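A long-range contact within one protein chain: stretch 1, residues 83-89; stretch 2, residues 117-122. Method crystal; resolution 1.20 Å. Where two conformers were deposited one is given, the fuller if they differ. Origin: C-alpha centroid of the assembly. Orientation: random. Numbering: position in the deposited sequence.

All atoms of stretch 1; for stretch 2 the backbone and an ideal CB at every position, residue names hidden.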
# COMPACT_ATOMS: atom_id res chain seq x y z
N VAL A 83 -6.28 -14.53 -9.55
CA VAL A 83 -5.25 -14.63 -8.48
C VAL A 83 -4.98 -13.24 -7.91
O VAL A 83 -4.68 -12.33 -8.66
CB VAL A 83 -3.98 -15.27 -9.02
CG1 VAL A 83 -2.87 -15.22 -7.95
CG2 VAL A 83 -4.26 -16.69 -9.42
N MET A 84 -5.00 -13.13 -6.58
CA MET A 84 -4.60 -11.89 -5.91
C MET A 84 -3.26 -12.09 -5.16
O MET A 84 -2.56 -11.13 -4.91
CB MET A 84 -5.67 -11.42 -4.94
CG MET A 84 -6.96 -10.98 -5.73
SD MET A 84 -8.18 -10.24 -4.68
CE MET A 84 -7.46 -8.63 -4.36
N PHE A 85 -2.98 -13.32 -4.74
CA PHE A 85 -1.68 -13.61 -3.97
C PHE A 85 -1.27 -15.01 -4.40
O PHE A 85 -2.06 -15.95 -4.41
CB PHE A 85 -1.95 -13.63 -2.45
CG PHE A 85 -2.72 -12.45 -1.90
CD1 PHE A 85 -4.10 -12.42 -1.99
CD2 PHE A 85 -2.09 -11.36 -1.34
CE1 PHE A 85 -4.84 -11.35 -1.54
CE2 PHE A 85 -2.84 -10.28 -0.88
CZ PHE A 85 -4.21 -10.26 -1.01
N PRO A 86 0.02 -15.19 -4.71
CA PRO A 86 1.04 -14.16 -4.93
C PRO A 86 0.87 -13.50 -6.28
O PRO A 86 0.47 -14.18 -7.26
CB PRO A 86 2.38 -14.93 -4.87
CG PRO A 86 2.01 -16.26 -5.49
CD PRO A 86 0.57 -16.51 -5.05
N LYS A 87 1.28 -12.24 -6.40
CA LYS A 87 1.49 -11.59 -7.69
C LYS A 87 2.92 -11.04 -7.85
O LYS A 87 3.28 -10.65 -8.92
CB LYS A 87 0.51 -10.45 -7.93
CG LYS A 87 -0.92 -10.90 -8.12
CD LYS A 87 -1.89 -9.76 -8.26
CE LYS A 87 -1.82 -9.08 -9.60
NZ LYS A 87 -2.53 -7.78 -9.58
N THR A 88 3.71 -11.06 -6.77
CA THR A 88 5.11 -10.73 -6.79
C THR A 88 5.79 -11.69 -5.84
O THR A 88 5.15 -12.32 -5.01
CB THR A 88 5.42 -9.28 -6.41
OG1 THR A 88 5.14 -9.14 -5.02
CG2 THR A 88 4.66 -8.27 -7.24
N GLY A 89 7.13 -11.80 -6.00
CA GLY A 89 7.93 -12.65 -5.14
C GLY A 89 8.01 -14.11 -5.54
O GLY A 89 8.79 -14.89 -4.95
N UNK A 117 3.89 -16.44 3.65
CA UNK A 117 3.55 -15.09 3.31
C UNK A 117 3.56 -14.94 1.80
O UNK A 117 4.57 -15.27 1.17
CB UNK A 117 4.51 -14.10 3.97
N UNK A 118 2.44 -14.41 1.25
CA UNK A 118 2.28 -14.20 -0.18
C UNK A 118 2.02 -12.72 -0.43
O UNK A 118 1.07 -12.14 0.15
CB UNK A 118 1.15 -15.06 -0.74
N UNK A 119 2.75 -12.13 -1.36
CA UNK A 119 2.66 -10.72 -1.66
C UNK A 119 1.66 -10.45 -2.79
O UNK A 119 1.65 -11.16 -3.79
CB UNK A 119 4.04 -10.18 -2.03
N UNK A 120 0.91 -9.36 -2.63
CA UNK A 120 -0.01 -8.89 -3.69
C UNK A 120 0.69 -8.03 -4.74
O UNK A 120 0.21 -7.91 -5.84
CB UNK A 120 -1.16 -8.09 -3.07
N UNK A 121 1.80 -7.38 -4.39
CA UNK A 121 2.25 -6.24 -5.13
C UNK A 121 1.33 -5.05 -4.94
O UNK A 121 0.54 -5.03 -4.00
CB UNK A 121 2.37 -6.59 -6.61
N UNK A 122 1.45 -4.06 -5.79
CA UNK A 122 0.71 -2.83 -5.60
C UNK A 122 -0.75 -2.95 -6.05
O UNK A 122 -1.14 -3.79 -6.85
CB UNK A 122 1.40 -1.69 -6.36

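Position 117 lies in a strand, with phi/psi near -100/127. Nothing of stretch 1 comes within 5.5 Å of its ideal CB, so stretch 1 sets no demand here. Many residues would fit, beta-branched ones readily. The deposited residue is Val-117, which makes no contact with stretch 1.

Position 118 is also in the strand, and its CA-to-CB bond points toward stretch 1. The ideal CB is 3.8 Å from CB of Phe-85 and 4.1 Å from N of Pro-86. Stretch 1 offers mainly hydrocarbon here: the start of the Phe-85 side chain and the proline ring. An apolar side chain is expected, and leucine, isoleucine, valine or methionine are all reasonable. The residue is Leu-118, with chi1 m and chi2 t. Its CB packs 3.8 Å from CB of Phe-85, and its CD2 lies 4.1 Å from CB of Pro-86.

At position 119 the CA-to-CB bond points sideways. The ideal CB passes 3.3 Å from OG1 of Thr-88; beyond Thr-88, the next residue is Gly-89, whose N is 5.3 Å away. The carbonyl is already engaged: N of Lys-87 donates a hydrogen bond of 2.8 Å to O of 119. This bond involves the backbone, so it does not select a side chain. Several medium or long residues, polar or not, would suit. The residue is Gln-119. Its side chain starts beside Thr-88, but its end leads away, and OE1 is hydrogen-bonded elsewhere in the structure. Its N donates to water 2 (2.9 Å), which in turn donates to O of Thr-88 (2.8 Å).

Position 120 is the most informative. The CA-to-CB bond points sideways, with the ideal CB 3.5 Å from CE2 of Phe-85 and 3.8 Å from O of Met-84. Stretch 1 thus offers an aromatic ring and a carbonyl acceptor. A side chain with a donor one atom beyond CG could reach the carbonyl, as in histidine or asparagine; an aromatic ring would also cover Phe-85, which favours histidine. The residue is His-120, chi1 t. Its ND1 donates to O of Met-84 at 2.7 Å, with a nearly straight angle of 169°. The acceptor lies at the ring edge, near the ring plane, as suits an N-H donor. ND1 also sits over one face of the Phe-85 ring. The two ring centroids are 5.4 Å apart, with planes oblique at 48°.

Position 121 has phi 70 and psi -165, and its positive phi favours glycine. An ideal CB would point toward stretch 1 and clash with CG2 of Thr-88 at 2.9 Å. Both arguments agree, and the residue is Gly-121.

At position 122 the CA-to-CB bond points away, so stretch 1 leaves the choice open. The residue is Cys-122, covalently bonded to a group elsewhere in the structure. Water 1 donates to its O (2.8 Å) and to O of His-120 (2.7 Å), and accepts from NZ of Lys-87 (3.0 Å).

Stretch 2 117-122: VLQHGC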
# COMPACT_ATOMS: atom_id res chain seq x y z
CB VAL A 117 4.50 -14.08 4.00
CG1 VAL A 117 4.18 -12.65 3.54
CG2 VAL A 117 4.39 -14.20 5.49
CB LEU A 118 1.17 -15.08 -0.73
CG LEU A 118 1.36 -16.60 -0.56
CD1 LEU A 118 0.05 -17.30 -0.95
CD2 LEU A 118 2.55 -17.11 -1.35
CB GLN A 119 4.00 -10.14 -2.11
CG GLN A 119 5.09 -10.22 -1.05
CD GLN A 119 4.76 -9.45 0.22
OE1 GLN A 119 4.18 -8.36 0.20
NE2 GLN A 119 5.14 -9.98 1.37
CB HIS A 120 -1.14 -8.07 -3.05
CG HIS A 120 -2.11 -7.56 -4.07
ND1 HIS A 120 -2.88 -8.42 -4.86
CD2 HIS A 120 -2.41 -6.30 -4.43
CE1 HIS A 120 -3.64 -7.67 -5.68
NE2 HIS A 120 -3.40 -6.39 -5.41
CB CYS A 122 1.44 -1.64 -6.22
SG CYS A 122 2.82 -0.97 -5.23
O HOH W 1 -0.61 -6.33 -7.83
O HOH W 2 4.79 -13.70 -2.62
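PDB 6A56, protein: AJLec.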